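Local coordinates for protein D-mannose isomerase (Marinomonas mediterranea, PDB 5X32) that reversibly isomerises D-mannose to D-fructose, also accepts D-lyxose less efficiently, and does not use D-glucose, at residues I82-L85 with R86-Q90; L130-A133 with E134-I137; W255-L258 with L259-D263. All coordinates share one frame; numbering follows the deposited sequence.

Contact 1: I82-L85 with R86-Q90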
loop_
_atom_site.group_PDB
_atom_site.type_symbol
_atom_site.label_atom_id
_atom_site.label_comp_id
_atom_site.label_asym_id
_atom_site.label_seq_id
_atom_site.Cartn_x
_atom_site.Cartn_y
_atom_site.Cartn_z
ATOM N N ILE A 82 1.523 -3.206 -17.905
ATOM C CA ILE A 82 0.769 -2.054 -18.383
ATOM C C ILE A 82 -0.161 -2.455 -19.535
ATOM O O ILE A 82 -1.317 -2.016 -19.604
ATOM C CB ILE A 82 1.696 -0.937 -18.858
ATOM C CG1 ILE A 82 2.569 -0.432 -17.719
ATOM C CG2 ILE A 82 0.874 0.223 -19.373
ATOM C CD1 ILE A 82 1.783 0.346 -16.680
ATOM N N GLN A 83 0.335 -3.312 -20.420
ATOM C CA GLN A 83 -0.473 -3.770 -21.543
ATOM C C GLN A 83 -1.706 -4.491 -21.024
ATOM O O GLN A 83 -2.830 -4.199 -21.447
ATOM C CB GLN A 83 0.344 -4.675 -22.469
ATOM C CG GLN A 83 1.326 -3.915 -23.332
ATOM C CD GLN A 83 2.289 -4.829 -24.060
ATOM O OE1 GLN A 83 2.110 -6.049 -24.091
ATOM N NE2 GLN A 83 3.333 -4.241 -24.643
ATOM N N TYR A 84 -1.508 -5.405 -20.080
ATOM C CA TYR A 84 -2.656 -6.123 -19.520
ATOM C C TYR A 84 -3.629 -5.166 -18.838
ATOM O O TYR A 84 -4.849 -5.361 -18.858
ATOM C CB TYR A 84 -2.210 -7.145 -18.506
ATOM C CG TYR A 84 -3.301 -8.079 -18.061
ATOM C CD1 TYR A 84 -3.717 -9.123 -18.866
ATOM C CD2 TYR A 84 -3.951 -7.883 -16.844
ATOM C CE1 TYR A 84 -4.714 -9.985 -18.451
ATOM C CE2 TYR A 84 -4.953 -8.730 -16.424
ATOM C CZ TYR A 84 -5.331 -9.781 -17.228
ATOM O OH TYR A 84 -6.336 -10.622 -16.805
ATOM N N LEU A 85 -3.076 -4.143 -18.204
ATOM C CA LEU A 85 -3.905 -3.200 -17.484
ATOM C C LEU A 85 -4.841 -2.530 -18.467
ATOM O O LEU A 85 -6.055 -2.494 -18.262
ATOM C CB LEU A 85 -3.044 -2.167 -16.745
ATOM C CG LEU A 85 -3.812 -1.086 -15.981
ATOM C CD1 LEU A 85 -4.757 -1.690 -14.951
ATOM C CD2 LEU A 85 -2.840 -0.130 -15.301
ATOM N N ARG A 86 -4.275 -2.063 -19.574
ATOM C CA ARG A 86 -5.030 -1.208 -20.484
ATOM C C ARG A 86 -5.930 -1.962 -21.463
ATOM O O ARG A 86 -6.964 -1.447 -21.883
ATOM C CB ARG A 86 -4.067 -0.329 -21.262
ATOM C CG ARG A 86 -3.103 0.421 -20.389
ATOM C CD ARG A 86 -2.712 1.691 -21.059
ATOM N NE ARG A 86 -3.861 2.576 -21.102
ATOM C CZ ARG A 86 -4.135 3.380 -22.114
ATOM N NH1 ARG A 86 -3.342 3.391 -23.181
ATOM N NH2 ARG A 86 -5.213 4.152 -22.060
ATOM N N GLN A 87 -5.566 -3.183 -21.810
ATOM C CA GLN A 87 -6.344 -3.904 -22.819
ATOM C C GLN A 87 -7.381 -4.846 -22.231
ATOM O O GLN A 87 -8.388 -5.152 -22.879
ATOM C CB GLN A 87 -5.401 -4.661 -23.747
ATOM C CG GLN A 87 -4.313 -3.747 -24.277
ATOM C CD GLN A 87 -3.272 -4.464 -25.101
ATOM O OE1 GLN A 87 -3.312 -5.689 -25.259
ATOM N NE2 GLN A 87 -2.310 -3.703 -25.617
ATOM N N ARG A 88 -7.137 -5.303 -21.008
ATOM C CA ARG A 88 -8.034 -6.260 -20.382
ATOM C C ARG A 88 -8.830 -5.605 -19.265
ATOM O O ARG A 88 -10.041 -5.837 -19.155
ATOM C CB ARG A 88 -7.253 -7.463 -19.855
ATOM C CG ARG A 88 -8.124 -8.514 -19.234
ATOM C CD ARG A 88 -9.278 -8.842 -20.123
ATOM N NE ARG A 88 -10.122 -9.900 -19.590
ATOM C CZ ARG A 88 -11.266 -9.649 -18.967
ATOM N NH1 ARG A 88 -11.661 -8.388 -18.823
ATOM N NH2 ARG A 88 -12.015 -10.642 -18.501
ATOM N N HIS A 89 -8.153 -4.814 -18.428
ATOM C CA HIS A 89 -8.813 -4.219 -17.269
ATOM C C HIS A 89 -9.565 -2.958 -17.637
ATOM O O HIS A 89 -10.670 -2.717 -17.125
ATOM C CB HIS A 89 -7.813 -3.913 -16.134
ATOM C CG HIS A 89 -7.564 -5.080 -15.236
ATOM N ND1 HIS A 89 -8.469 -5.491 -14.284
ATOM C CD2 HIS A 89 -6.510 -5.924 -15.143
ATOM C CE1 HIS A 89 -7.990 -6.549 -13.652
ATOM N NE2 HIS A 89 -6.804 -6.833 -14.156
ATOM N N GLN A 90 -8.976 -2.152 -18.519
ATOM C CA GLN A 90 -9.587 -0.867 -18.835
ATOM C C GLN A 90 -10.740 -1.081 -19.792
ATOM O O GLN A 90 -10.539 -1.274 -20.987
ATOM C CB GLN A 90 -8.599 0.108 -19.462
ATOM C CG GLN A 90 -9.107 1.550 -19.432
ATOM C CD GLN A 90 -8.260 2.489 -20.282
ATOM O OE1 GLN A 90 -7.314 2.068 -20.958
ATOM N NE2 GLN A 90 -8.587 3.771 -20.235
#
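R88 runs beneath the Y84 ring one helical turn further on, and its chain is worth following outward. Its CB sits over one face of the phenol, 4.0 Å from the ring centroid and 15° off the normal, a CH-pi contact displaced toward the rim. CG moves on to the hydroxyl end, lying 3.7 Å from Y84 CZ. Beyond it the chain bends at chi2 and leaves the ring for N105 OD1, bonded from NH1, and the carbonyl of G102, bonded from NH2. Both residues have CG anti to the backbone N (chi1 -170° for Y84), which lays the two chains alongside each other, pointing the same way.

Y84 also meets H89. The imidazole comes in obliquely, with H89 CD2 3.5 Å from Y84 CE2, and the ring is held by V97 O at ND1 and, weakly, by S55 OG at NE2. L85 CD1 packs on H89 CB at 4.0 Å, the two chains nearly at right angles, while I82 CG2 lies beside R86 CG.

The backbone widens here. R86 N and Q87 N make ordinary i to i-4 bonds, Q87 N to Q83 O at 2.9 Å, but Q90 N reaches back five residues to L85 O at 3.0 Å. H89 N is shared weakly between Y84 O and L85 O. This pi-type turn closes the helix, and Q90 is the first residue to leave helical geometry.

This end of helix 72-89 sets I82, Y84, L85 and H89 against helix 52-69, I82, L85 and R86 against helix 112-127, and Y84, R88 and H89 on L100 of strand 99-101.

Contact 2: L130-A133 with E134-I137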
loop_
_atom_site.group_PDB
_atom_site.type_symbol
_atom_site.label_atom_id
_atom_site.label_comp_id
_atom_site.label_asym_id
_atom_site.label_seq_id
_atom_site.Cartn_x
_atom_site.Cartn_y
_atom_site.Cartn_z
ATOM N N LEU A 130 7.446 5.564 -20.293
ATOM C CA LEU A 130 6.277 5.574 -21.151
ATOM C C LEU A 130 5.737 6.982 -21.059
ATOM O O LEU A 130 4.972 7.303 -20.142
ATOM C CB LEU A 130 5.231 4.551 -20.715
ATOM C CG LEU A 130 5.346 3.125 -21.268
ATOM C CD1 LEU A 130 6.638 2.471 -20.803
ATOM C CD2 LEU A 130 4.135 2.270 -20.891
ATOM N N SER A 131 6.160 7.816 -22.010
ATOM C CA SER A 131 5.868 9.252 -22.029
ATOM C C SER A 131 4.379 9.501 -21.894
ATOM O O SER A 131 3.942 10.502 -21.324
ATOM C CB SER A 131 6.396 9.882 -23.316
ATOM O OG SER A 131 7.597 9.255 -23.728
ATOM N N GLU A 132 3.617 8.569 -22.457
ATOM C CA GLU A 132 2.173 8.657 -22.538
ATOM C C GLU A 132 1.476 8.609 -21.178
ATOM O O GLU A 132 0.363 9.114 -21.003
ATOM C CB GLU A 132 1.662 7.519 -23.417
ATOM C CG GLU A 132 0.273 7.766 -23.923
ATOM C CD GLU A 132 0.126 9.171 -24.489
ATOM O OE1 GLU A 132 0.906 9.533 -25.403
ATOM O OE2 GLU A 132 -0.750 9.921 -23.998
ATOM N N ALA A 133 2.142 8.004 -20.206
ATOM C CA ALA A 133 1.529 7.796 -18.911
ATOM C C ALA A 133 1.108 9.124 -18.289
ATOM O O ALA A 133 0.124 9.186 -17.544
ATOM C CB ALA A 133 2.478 7.048 -17.992
ATOM N N GLU A 134 1.860 10.180 -18.595
ATOM C CA GLU A 134 1.576 11.497 -18.045
ATOM C C GLU A 134 0.143 11.880 -18.366
ATOM O O GLU A 134 -0.572 12.408 -17.519
ATOM C CB GLU A 134 2.555 12.534 -18.597
ATOM C CG GLU A 134 2.335 13.921 -18.038
ATOM C CD GLU A 134 3.601 14.750 -18.039
ATOM O OE1 GLU A 134 4.533 14.386 -18.793
ATOM O OE2 GLU A 134 3.688 15.724 -17.250
ATOM N N VAL A 135 -0.279 11.522 -19.578
ATOM C CA VAL A 135 -1.654 11.714 -20.025
ATOM C C VAL A 135 -2.609 10.750 -19.327
ATOM O O VAL A 135 -3.674 11.167 -18.860
ATOM C CB VAL A 135 -1.800 11.540 -21.565
ATOM C CG1 VAL A 135 -3.268 11.498 -21.966
ATOM C CG2 VAL A 135 -1.061 12.646 -22.318
ATOM N N TRP A 136 -2.221 9.474 -19.235
ATOM C CA TRP A 136 -3.047 8.467 -18.569
ATOM C C TRP A 136 -3.358 8.885 -17.131
ATOM O O TRP A 136 -4.511 8.826 -16.684
ATOM C CB TRP A 136 -2.340 7.125 -18.566
ATOM C CG TRP A 136 -2.096 6.584 -19.914
ATOM C CD1 TRP A 136 -2.747 6.926 -21.057
ATOM C CD2 TRP A 136 -1.123 5.594 -20.282
ATOM N NE1 TRP A 136 -2.252 6.205 -22.112
ATOM C CE2 TRP A 136 -1.253 5.382 -21.669
ATOM C CE3 TRP A 136 -0.163 4.863 -19.572
ATOM C CZ2 TRP A 136 -0.458 4.475 -22.364
ATOM C CZ3 TRP A 136 0.633 3.963 -20.268
ATOM C CH2 TRP A 136 0.479 3.778 -21.649
ATOM N N ILE A 137 -2.330 9.356 -16.433
ATOM C CA ILE A 137 -2.494 9.807 -15.061
ATOM C C ILE A 137 -3.554 10.884 -15.076
ATOM O O ILE A 137 -4.576 10.837 -14.343
ATOM C CB ILE A 137 -1.181 10.385 -14.488
ATOM C CG1 ILE A 137 -0.111 9.303 -14.360
ATOM C CG2 ILE A 137 -1.441 11.075 -13.163
ATOM C CD1 ILE A 137 1.242 9.848 -14.021
#
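W136 folds its indole back under the chain that precedes its helix, and three residues meet it in different ways. The E132 side chain runs over one face, at about a right angle to the tryptophan side chain, with its carboxylate plane turned 56° from the ring: its CB is 4.2 Å from the centroid of the six-membered ring, and its CG lies 3.5 Å from W136 NE1. L130 instead comes to the rim near the ring plane, CD2 against W136 CZ3 at 3.9 Å. A133 lies over the same face as E132, toward the rim, with its CB 3.8 Å from W136 CE3. The indole gets there because CG is anti to the carbonyl carbon (chi1 -63°), turning it back toward the N-terminal end.

The backbone that carries these groups is a type I beta turn, L130 to A133, closed by A133 N to L130 O at 2.9 Å and running straight into helix 133-147 of the alpha/alpha barrel. W136 N donates to E132 O at 3.2 Å and I137 N to A133 O.

On the indole face opposite E132 lies the guanidinium of R86, a cation-pi partner from helix 72-89. Y122 of helix 112-127 also meets the ring, with the planes inclined by about 50°.

Contact 3: W255-L258 with L259-D263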
loop_
_atom_site.group_PDB
_atom_site.type_symbol
_atom_site.label_atom_id
_atom_site.label_comp_id
_atom_site.label_asym_id
_atom_site.label_seq_id
_atom_site.Cartn_x
_atom_site.Cartn_y
_atom_site.Cartn_z
ATOM N N TRP A 255 -0.067 6.052 7.699
ATOM C CA TRP A 255 -0.273 7.492 7.673
ATOM C C TRP A 255 0.917 8.290 8.203
ATOM O O TRP A 255 1.291 9.284 7.604
ATOM C CB TRP A 255 -1.512 7.873 8.460
ATOM C CG TRP A 255 -2.758 7.844 7.655
ATOM C CD1 TRP A 255 -3.851 7.063 7.862
ATOM C CD2 TRP A 255 -3.046 8.648 6.505
ATOM N NE1 TRP A 255 -4.808 7.341 6.921
ATOM C CE2 TRP A 255 -4.337 8.308 6.075
ATOM C CE3 TRP A 255 -2.341 9.635 5.809
ATOM C CZ2 TRP A 255 -4.940 8.910 4.967
ATOM C CZ3 TRP A 255 -2.945 10.248 4.716
ATOM C CH2 TRP A 255 -4.229 9.878 4.302
ATOM N N ALA A 256 1.503 7.874 9.320
ATOM C CA ALA A 256 2.737 8.509 9.782
ATOM C C ALA A 256 3.750 8.626 8.641
ATOM O O ALA A 256 4.348 9.690 8.396
ATOM C CB ALA A 256 3.330 7.725 10.945
ATOM N N LYS A 257 3.926 7.522 7.926
ATOM C CA LYS A 257 4.855 7.511 6.803
ATOM C C LYS A 257 4.459 8.534 5.737
ATOM O O LYS A 257 5.296 9.310 5.262
ATOM C CB LYS A 257 4.934 6.125 6.168
ATOM C CG LYS A 257 5.737 6.121 4.863
ATOM C CD LYS A 257 5.887 4.737 4.316
ATOM C CE LYS A 257 4.522 4.111 4.134
ATOM N NZ LYS A 257 3.944 4.269 2.779
ATOM N N LEU A 258 3.193 8.509 5.336
ATOM C CA LEU A 258 2.724 9.449 4.323
ATOM C C LEU A 258 2.947 10.911 4.769
ATOM O O LEU A 258 3.444 11.724 3.997
ATOM C CB LEU A 258 1.250 9.173 4.000
ATOM C CG LEU A 258 1.082 7.807 3.298
ATOM C CD1 LEU A 258 -0.375 7.386 3.175
ATOM C CD2 LEU A 258 1.748 7.779 1.910
ATOM N N LEU A 259 2.635 11.232 6.018
ATOM C CA LEU A 259 2.869 12.578 6.545
ATOM C C LEU A 259 4.333 12.979 6.450
ATOM O O LEU A 259 4.634 14.110 6.104
ATOM C CB LEU A 259 2.431 12.691 8.001
ATOM C CG LEU A 259 0.939 12.439 8.214
ATOM C CD1 LEU A 259 0.529 12.659 9.679
ATOM C CD2 LEU A 259 0.072 13.221 7.233
ATOM N N LEU A 260 5.249 12.068 6.761
ATOM C CA LEU A 260 6.659 12.458 6.733
ATOM C C LEU A 260 7.125 12.625 5.281
ATOM O O LEU A 260 7.916 13.526 4.943
ATOM C CB LEU A 260 7.510 11.443 7.506
ATOM C CG LEU A 260 7.065 11.377 8.973
ATOM C CD1 LEU A 260 7.838 10.389 9.796
ATOM C CD2 LEU A 260 7.149 12.737 9.619
ATOM N N MET A 261 6.594 11.781 4.411
ATOM C CA MET A 261 6.887 11.888 2.995
ATOM C C MET A 261 6.377 13.237 2.421
ATOM O O MET A 261 7.049 13.878 1.616
ATOM C CB MET A 261 6.276 10.701 2.274
ATOM C CG MET A 261 7.006 9.387 2.495
ATOM S SD MET A 261 6.180 8.045 1.610
ATOM C CE MET A 261 6.382 8.553 -0.106
ATOM N N LEU A 262 5.205 13.672 2.863
ATOM C CA LEU A 262 4.662 14.960 2.467
ATOM C C LEU A 262 5.471 16.091 3.096
ATOM O O LEU A 262 5.681 17.133 2.494
ATOM C CB LEU A 262 3.210 15.063 2.901
ATOM C CG LEU A 262 2.226 14.382 1.965
ATOM C CD1 LEU A 262 0.838 14.520 2.537
ATOM C CD2 LEU A 262 2.311 14.966 0.562
ATOM N N ASP A 263 5.950 15.866 4.311
ATOM C CA ASP A 263 6.703 16.875 5.029
ATOM C C ASP A 263 8.044 17.122 4.354
ATOM O O ASP A 263 8.666 18.164 4.586
ATOM C CB ASP A 263 6.902 16.483 6.494
ATOM C CG ASP A 263 7.293 17.663 7.355
ATOM O OD1 ASP A 263 7.194 18.808 6.864
ATOM O OD2 ASP A 263 7.650 17.452 8.532
#
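The W255 indole carries L258 CD1 over one face, 3.9 Å above the ring plane and displaced toward the rim. The W255 side chain also touches M177 of helix 173-190 and I206 and C207 of helix 193-212. Its backbone carbonyl O receives L259 N at 2.8 Å.

Three more rungs follow in regular alpha-helical order: L260 N to A256 O, M261 N to K257 O at 2.9 Å, and L262 N to L258 O.

The main side-chain contact across the two segments joins K257 and M261, which run side by side and point the same way. M261 SD rests 3.8 Å from K257 CG, meeting the aliphatic start of the lysine. K257 leaves with CG anti to its amide nitrogen (chi1 172°), then bends at chi3 and chi4; its NZ ends in a salt bridge with E316 of helix 311-328. L258 CD2 approaches M261 SD more loosely, at 4.5 Å.

Helix 249-265 also carries H251, an active-site proton donor/acceptor by similarity, whose side chain is about 5 Å from that of W255. The segment is thus a buried length of a barrel helix close to the probable catalytic centre. Helix 173-190 takes W255, L258, M261 and L262; helix 193-212 takes W255 and L262; helix 271-286 receives L260, L262 and D263; and K257 and L260 lie on helix 311-328.

In the fold
Contacts 1 and 2 are neighbours, their centres 14 Å apart, and they touch where the end of helix 72-89 meets the start of helix 133-147 and the turn before it: I82 CG2 packs on W136 CZ3 at 3.9 Å and on L130 CD2, next to the cation-pi contact of R86. Contact 3 is separate, with its centre 31 Å from that of contact 1 and 26 Å from that of contact 2, and contacts 1 and 3 lie on opposite sides of the chain's centre. Contact 3 alone is near the likely catalytic residues: the side chain of H380 is about 7 Å from that of K257. Contacts 1 and 2 belong to peripheral helix packing, away from those sites.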